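Local coordinates for protein iodotyrosine deiodinase (Thermotoga neapolitana, PDB 6TYK) that removes the halogen from halotyrosines such as 3-iodo-L-tyrosine, working as a homodimeric FMN-dependent flavoenzyme of the nitroreductase family, at residues A[6-11]-A[124-129]; A[43-48]-A[114-119]; A[101-106]-A[156-161]. All blocks are in the same frame, centred on the assembly; numbering follows the deposited sequence.

Contact 1 of 3, residues A[6-11]-A[124-129]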
loop_
_atom_site.group_PDB
_atom_site.type_symbol
_atom_site.label_atom_id
_atom_site.label_comp_id
_atom_site.label_asym_id
_atom_site.label_seq_id
_atom_site.Cartn_x
_atom_site.Cartn_y
_atom_site.Cartn_z
ATOM N N ASP A 6 -6.585 6.898 -15.482
ATOM C CA ASP A 6 -7.854 7.608 -15.402
ATOM C C ASP A 6 -8.616 7.218 -14.139
ATOM O O ASP A 6 -9.261 8.049 -13.504
ATOM C CB ASP A 6 -8.688 7.329 -16.652
ATOM C CG ASP A 6 -8.010 7.813 -17.918
ATOM O OD1 ASP A 6 -7.496 8.955 -17.919
ATOM O OD2 ASP A 6 -7.979 7.051 -18.908
ATOM N N LEU A 7 -8.527 5.949 -13.765
ATOM C CA LEU A 7 -9.206 5.466 -12.569
ATOM C C LEU A 7 -8.555 6.068 -11.324
ATOM O O LEU A 7 -9.235 6.586 -10.429
ATOM C CB LEU A 7 -9.125 3.945 -12.511
ATOM C CG LEU A 7 -9.886 3.258 -11.378
ATOM C CD1 LEU A 7 -11.399 3.382 -11.582
ATOM C CD2 LEU A 7 -9.460 1.805 -11.296
ATOM N N ALA A 8 -7.228 6.001 -11.274
ATOM C CA ALA A 8 -6.472 6.588 -10.172
ATOM C C ALA A 8 -6.702 8.094 -10.078
ATOM O O ALA A 8 -6.842 8.650 -8.988
ATOM C CB ALA A 8 -4.984 6.288 -10.325
ATOM N N LYS A 9 -6.742 8.756 -11.229
ATOM C CA LYS A 9 -6.906 10.198 -11.238
ATOM C C LYS A 9 -8.271 10.592 -10.692
ATOM O O LYS A 9 -8.387 11.539 -9.911
ATOM C CB LYS A 9 -6.711 10.758 -12.649
ATOM C CG LYS A 9 -6.631 12.274 -12.662
ATOM C CD LYS A 9 -6.475 12.841 -14.055
ATOM C CE LYS A 9 -6.066 14.310 -13.983
ATOM N NZ LYS A 9 -6.522 14.959 -12.715
ATOM N N LYS A 10 -9.306 9.866 -11.099
ATOM C CA LYS A 10 -10.673 10.198 -10.696
ATOM C C LYS A 10 -10.918 9.916 -9.217
ATOM O O LYS A 10 -11.667 10.638 -8.554
ATOM C CB LYS A 10 -11.695 9.430 -11.539
ATOM C CG LYS A 10 -11.930 10.010 -12.919
ATOM C CD LYS A 10 -12.721 9.048 -13.790
ATOM C CE LYS A 10 -12.722 9.496 -15.244
ATOM N NZ LYS A 10 -13.359 8.489 -16.139
ATOM N N ARG A 11 -10.295 8.862 -8.700
ATOM C CA ARG A 11 -10.551 8.431 -7.334
ATOM C C ARG A 11 -10.103 9.507 -6.349
ATOM O O ARG A 11 -8.998 10.039 -6.445
ATOM C CB ARG A 11 -9.858 7.094 -7.054
ATOM C CG ARG A 11 -10.305 6.426 -5.769
ATOM C CD ARG A 11 -9.329 6.675 -4.631
ATOM N NE ARG A 11 -9.952 6.414 -3.338
ATOM C CZ ARG A 11 -9.707 7.136 -2.250
ATOM N NH1 ARG A 11 -8.833 8.126 -2.307
ATOM N NH2 ARG A 11 -10.321 6.864 -1.109
ATOM N N LEU A 124 -7.471 -2.136 -3.128
ATOM C CA LEU A 124 -8.838 -2.068 -2.625
ATOM C C LEU A 124 -9.519 -0.760 -3.012
ATOM O O LEU A 124 -10.659 -0.751 -3.480
ATOM C CB LEU A 124 -8.819 -2.245 -1.105
ATOM C CG LEU A 124 -10.076 -2.742 -0.405
ATOM C CD1 LEU A 124 -9.712 -3.245 0.988
ATOM C CD2 LEU A 124 -11.116 -1.648 -0.332
ATOM N N LEU A 125 -8.818 0.348 -2.829
ATOM C CA LEU A 125 -9.402 1.651 -3.139
ATOM C C LEU A 125 -9.710 1.805 -4.623
ATOM O O LEU A 125 -10.728 2.391 -4.992
ATOM C CB LEU A 125 -8.485 2.782 -2.690
ATOM C CG LEU A 125 -8.202 2.843 -1.190
ATOM C CD1 LEU A 125 -7.359 4.078 -0.882
ATOM C CD2 LEU A 125 -9.492 2.862 -0.386
ATOM N N LEU A 126 -8.822 1.304 -5.477
ATOM C CA LEU A 126 -9.092 1.334 -6.910
ATOM C C LEU A 126 -10.305 0.481 -7.268
ATOM O O LEU A 126 -11.118 0.867 -8.108
ATOM C CB LEU A 126 -7.857 0.899 -7.699
ATOM C CG LEU A 126 -6.711 1.904 -7.631
ATOM C CD1 LEU A 126 -5.421 1.297 -8.167
ATOM C CD2 LEU A 126 -7.076 3.167 -8.382
ATOM N N ALA A 127 -10.442 -0.674 -6.618
ATOM C CA ALA A 127 -11.586 -1.549 -6.865
ATOM C C ALA A 127 -12.897 -0.893 -6.441
ATOM O O ALA A 127 -13.910 -0.997 -7.138
ATOM C CB ALA A 127 -11.405 -2.904 -6.164
ATOM N N LEU A 128 -12.884 -0.213 -5.300
ATOM C CA LEU A 128 -14.078 0.476 -4.852
ATOM C C LEU A 128 -14.459 1.535 -5.883
ATOM O O LEU A 128 -15.629 1.691 -6.218
ATOM C CB LEU A 128 -13.861 1.121 -3.484
ATOM C CG LEU A 128 -13.755 0.152 -2.309
ATOM C CD1 LEU A 128 -13.451 0.938 -1.057
ATOM C CD2 LEU A 128 -15.043 -0.646 -2.126
ATOM N N GLU A 129 -13.466 2.258 -6.396
ATOM C CA GLU A 129 -13.740 3.275 -7.400
ATOM C C GLU A 129 -14.380 2.643 -8.635
ATOM O O GLU A 129 -15.327 3.186 -9.188
ATOM C CB GLU A 129 -12.471 4.044 -7.771
ATOM C CG GLU A 129 -12.682 5.061 -8.883
ATOM C CD GLU A 129 -13.379 6.326 -8.404
ATOM O OE1 GLU A 129 -13.515 6.507 -7.178
ATOM O OE2 GLU A 129 -13.785 7.146 -9.251
HETATM O O HOH W 1 -11.794 4.283 -3.270
#

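Contact 2 of 3, residues A[43-48]-A[114-119]. With IYR (3-iodo-tyrosine), chain N; FMN (flavin mononucleotide), chain J.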
loop_
_atom_site.group_PDB
_atom_site.type_symbol
_atom_site.label_atom_id
_atom_site.label_comp_id
_atom_site.label_asym_id
_atom_site.label_seq_id
_atom_site.Cartn_x
_atom_site.Cartn_y
_atom_site.Cartn_z
ATOM N N ALA A 43 1.997 -14.295 2.565
ATOM C CA ALA A 43 1.231 -14.567 3.775
ATOM C C ALA A 43 -0.224 -14.111 3.671
ATOM O O ALA A 43 -1.069 -14.580 4.426
ATOM C CB ALA A 43 1.893 -13.911 4.967
ATOM N N GLN A 44 -0.503 -13.174 2.761
ATOM C CA GLN A 44 -1.842 -12.600 2.650
ATOM C C GLN A 44 -2.307 -12.142 4.020
ATOM O O GLN A 44 -3.331 -12.595 4.531
ATOM C CB GLN A 44 -2.813 -13.609 2.038
ATOM C CG GLN A 44 -2.367 -14.051 0.652
ATOM C CD GLN A 44 -2.923 -15.393 0.242
ATOM O OE1 GLN A 44 -4.119 -15.571 0.181
ATOM N NE2 GLN A 44 -2.038 -16.336 -0.076
ATOM N N PRO A 45 -1.544 -11.228 4.630
ATOM C CA PRO A 45 -1.704 -10.877 6.043
ATOM C C PRO A 45 -2.839 -9.900 6.331
ATOM O O PRO A 45 -2.894 -9.386 7.432
ATOM C CB PRO A 45 -0.366 -10.220 6.370
ATOM C CG PRO A 45 0.004 -9.529 5.100
ATOM C CD PRO A 45 -0.421 -10.504 4.011
ATOM N N TRP A 46 -3.724 -9.663 5.376
ATOM C CA TRP A 46 -4.887 -8.814 5.606
ATOM C C TRP A 46 -6.056 -9.618 6.141
ATOM O O TRP A 46 -6.254 -10.778 5.772
ATOM C CB TRP A 46 -5.298 -8.126 4.302
ATOM C CG TRP A 46 -5.150 -9.003 3.093
ATOM C CD1 TRP A 46 -6.022 -9.953 2.649
ATOM C CD2 TRP A 46 -4.042 -9.015 2.182
ATOM N NE1 TRP A 46 -5.524 -10.561 1.514
ATOM C CE2 TRP A 46 -4.312 -9.995 1.204
ATOM C CE3 TRP A 46 -2.857 -8.276 2.089
ATOM C CZ2 TRP A 46 -3.443 -10.252 0.145
ATOM C CZ3 TRP A 46 -1.983 -8.546 1.045
ATOM C CH2 TRP A 46 -2.282 -9.520 0.084
ATOM N N ARG A 47 -6.817 -9.006 7.041
ATOM C CA ARG A 47 -8.075 -9.577 7.505
ATOM C C ARG A 47 -9.112 -8.470 7.464
ATOM O O ARG A 47 -8.807 -7.324 7.773
ATOM C CB ARG A 47 -7.970 -10.099 8.942
ATOM C CG ARG A 47 -6.903 -11.147 9.172
ATOM C CD ARG A 47 -7.228 -12.480 8.494
ATOM N NE ARG A 47 -6.250 -13.499 8.863
ATOM C CZ ARG A 47 -5.102 -13.695 8.227
ATOM N NH1 ARG A 47 -4.786 -12.958 7.168
ATOM N NH2 ARG A 47 -4.270 -14.638 8.644
ATOM N N PHE A 48 -10.338 -8.820 7.100
ATOM C CA PHE A 48 -11.379 -7.823 6.932
ATOM C C PHE A 48 -12.526 -8.056 7.891
ATOM O O PHE A 48 -13.020 -9.178 8.044
ATOM C CB PHE A 48 -11.884 -7.823 5.495
ATOM C CG PHE A 48 -10.805 -7.584 4.485
ATOM C CD1 PHE A 48 -10.217 -6.326 4.364
ATOM C CD2 PHE A 48 -10.386 -8.603 3.637
ATOM C CE1 PHE A 48 -9.229 -6.098 3.424
ATOM C CE2 PHE A 48 -9.391 -8.378 2.697
ATOM C CZ PHE A 48 -8.819 -7.125 2.589
ATOM N N ARG A 114 2.620 -5.075 7.615
ATOM C CA ARG A 114 2.007 -3.759 7.491
ATOM C C ARG A 114 2.160 -3.201 6.079
ATOM O O ARG A 114 1.204 -2.662 5.508
ATOM C CB ARG A 114 2.593 -2.788 8.519
ATOM C CG ARG A 114 2.491 -3.302 9.958
ATOM C CD ARG A 114 2.624 -2.173 10.970
ATOM N NE ARG A 114 1.556 -1.195 10.802
ATOM C CZ ARG A 114 1.646 0.080 11.157
ATOM N NH1 ARG A 114 2.757 0.544 11.724
ATOM N NH2 ARG A 114 0.619 0.890 10.956
ATOM N N GLU A 115 3.366 -3.314 5.530
ATOM C CA GLU A 115 3.622 -2.911 4.153
ATOM C C GLU A 115 2.689 -3.618 3.175
ATOM O O GLU A 115 2.113 -3.004 2.271
ATOM C CB GLU A 115 5.070 -3.212 3.781
ATOM C CG GLU A 115 6.096 -2.349 4.493
ATOM C CD GLU A 115 6.580 -2.921 5.819
ATOM O OE1 GLU A 115 5.964 -3.859 6.365
ATOM O OE2 GLU A 115 7.611 -2.424 6.313
ATOM N N SER A 116 2.531 -4.921 3.377
ATOM C CA SER A 116 1.708 -5.724 2.485
ATOM C C SER A 116 0.240 -5.326 2.563
ATOM O O SER A 116 -0.447 -5.226 1.544
ATOM C CB SER A 116 1.866 -7.195 2.833
ATOM O OG SER A 116 3.215 -7.609 2.682
ATOM N N VAL A 117 -0.244 -5.076 3.775
ATOM C CA VAL A 117 -1.637 -4.703 3.925
ATOM C C VAL A 117 -1.910 -3.343 3.288
ATOM O O VAL A 117 -2.903 -3.173 2.595
ATOM C CB VAL A 117 -2.092 -4.762 5.393
ATOM C CG1 VAL A 117 -3.462 -4.132 5.548
ATOM C CG2 VAL A 117 -2.097 -6.220 5.883
ATOM N N TRP A 118 -1.013 -2.379 3.482
ATOM C CA TRP A 118 -1.219 -1.065 2.876
ATOM C C TRP A 118 -1.142 -1.112 1.356
ATOM O O TRP A 118 -1.913 -0.444 0.668
ATOM C CB TRP A 118 -0.300 -0.015 3.503
ATOM C CG TRP A 118 -0.890 0.415 4.799
ATOM C CD1 TRP A 118 -0.594 -0.066 6.048
ATOM C CD2 TRP A 118 -1.955 1.360 4.975
ATOM N NE1 TRP A 118 -1.414 0.530 6.987
ATOM C CE2 TRP A 118 -2.245 1.416 6.352
ATOM C CE3 TRP A 118 -2.691 2.159 4.097
ATOM C CZ2 TRP A 118 -3.229 2.254 6.871
ATOM C CZ3 TRP A 118 -3.661 2.983 4.611
ATOM C CH2 TRP A 118 -3.925 3.026 5.983
ATOM N N LEU A 119 -0.263 -1.960 0.830
ATOM C CA LEU A 119 -0.208 -2.187 -0.609
ATOM C C LEU A 119 -1.571 -2.702 -1.099
ATOM O O LEU A 119 -2.139 -2.194 -2.071
ATOM C CB LEU A 119 0.896 -3.187 -0.897
ATOM C CG LEU A 119 1.328 -3.389 -2.339
ATOM C CD1 LEU A 119 2.694 -4.043 -2.350
ATOM C CD2 LEU A 119 0.333 -4.246 -3.081
HETATM N N IYR N . 9.422 -2.170 9.133
HETATM C CA IYR N . 8.713 -1.856 10.356
HETATM C CB IYR N . 7.186 -2.068 10.331
HETATM C CC IYR N . 6.464 -0.816 9.987
HETATM C CD IYR N . 5.763 -0.737 8.784
HETATM C CE IYR N . 5.065 0.415 8.426
HETATM I IE IYR N . 4.063 0.468 6.663
HETATM C CF IYR N . 5.090 1.502 9.308
HETATM O OF IYR N . 4.447 2.682 9.071
HETATM C CG IYR N . 5.796 1.439 10.527
HETATM C CH IYR N . 6.476 0.283 10.861
HETATM C C IYR N . 9.219 -2.680 11.528
HETATM O O IYR N . 9.467 -2.315 12.683
HETATM O OXT IYR N . 9.399 -3.993 11.222
HETATM N N1 FMN J . 10.221 -11.184 -2.950
HETATM C C2 FMN J . 11.548 -11.504 -2.891
HETATM O O2 FMN J . 11.992 -12.323 -3.695
HETATM N N3 FMN J . 12.367 -10.917 -1.954
HETATM C C4 FMN J . 11.860 -9.999 -1.066
HETATM O O4 FMN J . 12.601 -9.468 -0.228
HETATM C C4A FMN J . 10.511 -9.671 -1.130
HETATM N N5 FMN J . 9.987 -8.762 -0.238
HETATM C C5A FMN J . 8.653 -8.417 -0.322
HETATM C C6 FMN J . 8.144 -7.470 0.549
HETATM C C7 FMN J . 6.811 -7.093 0.493
HETATM C C7M FMN J . 6.312 -6.048 1.456
HETATM C C8 FMN J . 5.986 -7.676 -0.455
HETATM C C8M FMN J . 4.546 -7.297 -0.552
HETATM C C9 FMN J . 6.490 -8.636 -1.326
HETATM C C9A FMN J . 7.829 -9.003 -1.276
HETATM N N10 FMN J . 8.343 -9.967 -2.130
HETATM C C10 FMN J . 9.686 -10.273 -2.076
HETATM C "C1'" FMN J . 7.466 -10.624 -3.151
HETATM C "C2'" FMN J . 6.620 -11.727 -2.462
HETATM O "O2'" FMN J . 7.383 -12.891 -2.153
HETATM C "C3'" FMN J . 5.447 -12.084 -3.376
HETATM O "O3'" FMN J . 4.607 -10.947 -3.427
HETATM C "C4'" FMN J . 4.651 -13.306 -2.933
HETATM O "O4'" FMN J . 5.466 -14.456 -2.976
HETATM C "C5'" FMN J . 3.435 -13.546 -3.822
HETATM O "O5'" FMN J . 3.842 -13.595 -5.174
HETATM P P FMN J . 2.754 -13.826 -6.328
HETATM O O1P FMN J . 1.930 -15.046 -5.972
HETATM O O2P FMN J . 3.549 -14.057 -7.598
HETATM O O3P FMN J . 1.942 -12.567 -6.528
#

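Contact 3 of 3, residues A[101-106]-A[156-161]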
loop_
_atom_site.group_PDB
_atom_site.type_symbol
_atom_site.label_atom_id
_atom_site.label_comp_id
_atom_site.label_asym_id
_atom_site.label_seq_id
_atom_site.Cartn_x
_atom_site.Cartn_y
_atom_site.Cartn_z
ATOM N N LEU A 101 -18.552 0.032 7.613
ATOM C CA LEU A 101 -17.206 0.381 8.041
ATOM C C LEU A 101 -16.351 -0.855 7.846
ATOM O O LEU A 101 -16.529 -1.868 8.530
ATOM C CB LEU A 101 -17.154 0.830 9.494
ATOM C CG LEU A 101 -18.116 1.946 9.878
ATOM C CD1 LEU A 101 -17.929 2.286 11.345
ATOM C CD2 LEU A 101 -17.891 3.173 9.006
ATOM N N LEU A 102 -15.448 -0.787 6.878
ATOM C CA LEU A 102 -14.566 -1.911 6.611
ATOM C C LEU A 102 -13.312 -1.717 7.437
ATOM O O LEU A 102 -12.520 -0.798 7.185
ATOM C CB LEU A 102 -14.220 -1.968 5.127
ATOM C CG LEU A 102 -13.199 -3.046 4.755
ATOM C CD1 LEU A 102 -13.751 -4.463 4.962
ATOM C CD2 LEU A 102 -12.722 -2.857 3.322
ATOM N N LEU A 103 -13.158 -2.543 8.465
ATOM C CA LEU A 103 -11.964 -2.494 9.289
ATOM C C LEU A 103 -10.943 -3.456 8.728
ATOM O O LEU A 103 -11.212 -4.646 8.562
ATOM C CB LEU A 103 -12.288 -2.811 10.754
ATOM C CG LEU A 103 -12.782 -1.616 11.590
ATOM C CD1 LEU A 103 -14.043 -0.984 10.998
ATOM C CD2 LEU A 103 -13.025 -2.042 13.025
ATOM N N VAL A 104 -9.763 -2.930 8.434
ATOM C CA VAL A 104 -8.711 -3.708 7.801
ATOM C C VAL A 104 -7.605 -3.956 8.812
ATOM O O VAL A 104 -7.042 -3.011 9.384
ATOM C CB VAL A 104 -8.135 -2.972 6.571
ATOM C CG1 VAL A 104 -7.051 -3.809 5.921
ATOM C CG2 VAL A 104 -9.236 -2.668 5.570
ATOM N N PHE A 105 -7.309 -5.232 9.050
ATOM C CA PHE A 105 -6.296 -5.608 10.019
ATOM C C PHE A 105 -5.097 -6.240 9.342
ATOM O O PHE A 105 -5.209 -6.809 8.251
ATOM C CB PHE A 105 -6.856 -6.638 11.005
ATOM C CG PHE A 105 -8.027 -6.152 11.800
ATOM C CD1 PHE A 105 -9.298 -6.125 11.252
ATOM C CD2 PHE A 105 -7.861 -5.741 13.114
ATOM C CE1 PHE A 105 -10.378 -5.675 11.999
ATOM C CE2 PHE A 105 -8.938 -5.297 13.865
ATOM C CZ PHE A 105 -10.194 -5.268 13.306
ATOM N N SER A 106 -3.954 -6.151 10.009
ATOM C CA SER A 106 -2.754 -6.858 9.575
ATOM C C SER A 106 -2.387 -7.955 10.565
ATOM O O SER A 106 -2.539 -7.805 11.780
ATOM C CB SER A 106 -1.579 -5.892 9.400
ATOM O OG SER A 106 -1.296 -5.193 10.600
ATOM N N LEU A 156 -3.835 -9.661 15.658
ATOM C CA LEU A 156 -4.172 -8.745 14.582
ATOM C C LEU A 156 -4.042 -7.303 15.022
ATOM O O LEU A 156 -4.343 -6.960 16.158
ATOM C CB LEU A 156 -5.599 -8.998 14.083
ATOM C CG LEU A 156 -5.901 -10.391 13.517
ATOM C CD1 LEU A 156 -7.339 -10.470 13.025
ATOM C CD2 LEU A 156 -4.936 -10.742 12.387
ATOM N N ARG A 157 -3.603 -6.463 14.097
ATOM C CA ARG A 157 -3.489 -5.037 14.340
ATOM C C ARG A 157 -4.447 -4.300 13.426
ATOM O O ARG A 157 -4.417 -4.501 12.218
ATOM C CB ARG A 157 -2.065 -4.575 14.026
ATOM C CG ARG A 157 -1.886 -3.085 14.103
ATOM C CD ARG A 157 -0.437 -2.687 13.937
ATOM N NE ARG A 157 -0.279 -1.251 14.113
ATOM C CZ ARG A 157 0.869 -0.662 14.416
ATOM N NH1 ARG A 157 1.959 -1.399 14.581
ATOM N NH2 ARG A 157 0.923 0.660 14.564
ATOM N N LEU A 158 -5.294 -3.441 13.985
ATOM C CA LEU A 158 -6.154 -2.627 13.140
ATOM C C LEU A 158 -5.307 -1.586 12.427
ATOM O O LEU A 158 -4.596 -0.823 13.068
ATOM C CB LEU A 158 -7.243 -1.958 13.970
ATOM C CG LEU A 158 -8.234 -1.062 13.231
ATOM C CD1 LEU A 158 -8.922 -1.804 12.088
ATOM C CD2 LEU A 158 -9.258 -0.533 14.233
ATOM N N GLU A 159 -5.383 -1.568 11.102
ATOM C CA GLU A 159 -4.585 -0.646 10.302
ATOM C C GLU A 159 -5.368 0.597 9.898
ATOM O O GLU A 159 -4.837 1.703 9.876
ATOM C CB GLU A 159 -4.077 -1.339 9.040
ATOM C CG GLU A 159 -3.025 -2.401 9.297
ATOM C CD GLU A 159 -1.707 -1.825 9.772
ATOM O OE1 GLU A 159 -1.512 -0.591 9.658
ATOM O OE2 GLU A 159 -0.855 -2.602 10.245
ATOM N N VAL A 160 -6.629 0.415 9.537
ATOM C CA VAL A 160 -7.396 1.519 8.995
ATOM C C VAL A 160 -8.874 1.178 9.052
ATOM O O VAL A 160 -9.246 0.006 8.989
ATOM C CB VAL A 160 -6.970 1.835 7.534
ATOM C CG1 VAL A 160 -7.236 0.651 6.592
ATOM C CG2 VAL A 160 -7.670 3.071 7.035
ATOM N N ILE A 161 -9.698 2.204 9.236
ATOM C CA ILE A 161 -11.145 2.075 9.137
ATOM C C ILE A 161 -11.523 2.684 7.809
ATOM O O ILE A 161 -11.256 3.864 7.565
ATOM C CB ILE A 161 -11.837 2.854 10.267
ATOM C CG1 ILE A 161 -11.457 2.261 11.628
ATOM C CG2 ILE A 161 -13.359 2.879 10.064
ATOM C CD1 ILE A 161 -11.829 3.167 12.785
#

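Contact 1 of 3, residues A[6-11]-A[124-129]
Leu125 lays CD1 over the centre of one face of the Arg11 guanidinium, 4.0 Å above its plane, while a water occupies the edge of the same group, in plane. That water accepts from Arg11 NE at 2.8 Å and donates to Leu125 O at 2.8 Å, so a single molecule ties the charged side chain to the backbone of helix 113-130. The second flat group, the Glu129 carboxylate, is turned 69° from the guanidinium and is not paired with it: Arg11 NE and Glu129 OE1 stay 5.2 Å apart, so any attraction would act at a distance. What OE1 meets instead is aliphatic, Arg11 CG at 3.5 Å. With chi1 at -168°, CG stands anti to the backbone N and reaches this oxygen. Leu7 and Glu129 run alongside each other pointing opposite ways, and Leu7 CD1 presses on Glu129 CG at 3.4 Å, a tight fit. The other branch, Leu7 CD2, turns to Leu126 CD2, a methyl that also abuts the backbone of Ala8. The axes of 6-10 and 124-129 cross at 90°, 9.8 Å apart at closest approach. Arg11, the first residue to leave the helical turn, belongs to the FMN-binding segment and its side chain comes within about 4 Å of a bound flavin mononucleotide. Lys173 NZ donates to the carbonyl oxygens of Lys9 and Arg11 at the helix end. Tyr123 of the second subunit packs on Ala8, Arg11 and Leu126, while helix 113-130 rests against helix 24-35 through Ala127 and against strand 156-165 through Leu125 and Leu128.

Contact 2 of 3, residues A[43-48]-A[114-119]
Pro45 and Val117 pass one another pointing opposite ways, with Pro45 O 3.6 Å from Val117 CG2. This one methyl serves both Pro45 and Trp46, since Val117 CG2 also lies 4.0 Å from Trp46 CB. Pro45 turns its ring tip to the neighbouring helix residue, where Pro45 CG meets Ser116 CB at 3.7 Å. The indole of Trp46 uses an edge rather than a face: Ser116 O lies near the ring plane, 3.7 Å from Trp46 CZ3. A chi1 of 38° puts CG of Trp46 between the backbone N and the carbonyl carbon, a crowded position, and the ring is backed on one face by Gln44 CA and Pro45 CD from its own segment. Its NE1 is bonded to Asn35 OD1. In Ser116, chi1 of -61° holds OG beside the backbone N, where it bonds to Tyr112 O and receives Gly40 N; the same oxygen touches a flavin methyl, FMN C8M, at 3.5 Å. The start of helix 113-130 is thus packed on the loop and first strand residue, and on the cofactor. Arg114 and Glu115 look elsewhere, to a 3-iodo-tyrosine that does not touch this flavin. Arg114 NH1 lies 3.4 Å from IYR CG, the ligand's CE lies over one face of the guanidinium, and IYR N gives a weak bond to Glu115 OE2 at 3.4 Å. The chemistry divides accordingly: 43-48 and 114-119 meet by van der Waals contact, two carbonyl oxygens included, while Trp46 NE1 and Ser116 OG find their partners outside, and Ser116 and Glu115 line the dimethyl end of a flavin whose other groups are bonded by Thr13, Arg15, Thr139, Tyr174 and Arg176 of the second subunit.

Contact 3 of 3, residues A[101-106]-A[156-161]
Val104 and Val160 form a hydrogen-bonded antiparallel pair, in which Val104 N gives an almost straight bond to Val160 O (3.0 Å, 177°). The return bond is shared. Val104 O takes Glu159 N at 2.8 Å and only a weak second donor, Val160 N, at 3.5 Å. Farther on, Ser106 N donates to Arg157 O at 2.8 Å and Arg157 N answers to Ser106 O at 2.9 Å. Arg157 O is approached as well by Phe105 CA, a CA-H...O contact of 3.1 Å. Two residues, Glu159 and Val160, facing Val104 make a classic beta bulge, which shifts the register by one. Strands 100-107 and 156-165 are the inner pair of the four-stranded antiparallel sheet of this nitroreductase-family protein, packed against helix 113-130. The bulge brings the Glu159 carboxylate round to the face of the sheet that carries Ser106. There Ser106 OG, set between the backbone N and the carbonyl carbon by a chi1 of 58°, donates to the anti lone pair of Glu159 OE2 at 2.7 Å. The same oxygen is salt-bridged to Arg114 NE, and OE1 accepts from Trp118 NE1, so both oxygens of this buried acid are satisfied; the surrounding donors would be expected to favour its charged form. Leu158 N turns away from the partner strand to Glu147 OE2, while Leu103 and Phe105 bond through their backbones to strand 46-51. On the other face of the sheet Leu158 crosses Phe105 and sets CD1 over one face of the ring, displaced toward its rim, 3.9 Å from the centroid, a CH-pi contact. Leu103 and Ile161 run alongside on this face, pointing the same way, and Phe186 of the second subunit meets the Phe105 ring edge-to-face.

From the N terminus, helix 4-10 opens contact 1, which closes only when the chain returns along helix 113-130. Within that long loop, strand 46-51 comes first and then strand 100-107; contact 2 joins the former to the start of the same helix and so lies wholly inside contact 1. Contact 3 begins on strand 100-107 but ends on strand 156-165, beyond the helix, and therefore crosses both others. Helix 113-130 carries segments of contacts 1 and 2, and its Leu124 packs on Phe48 and Leu102. Strands 46-51, 100-107 and 156-165 are successive neighbours in one antiparallel sheet, which these contacts tie to the helix and, through it, to the N-terminal helix.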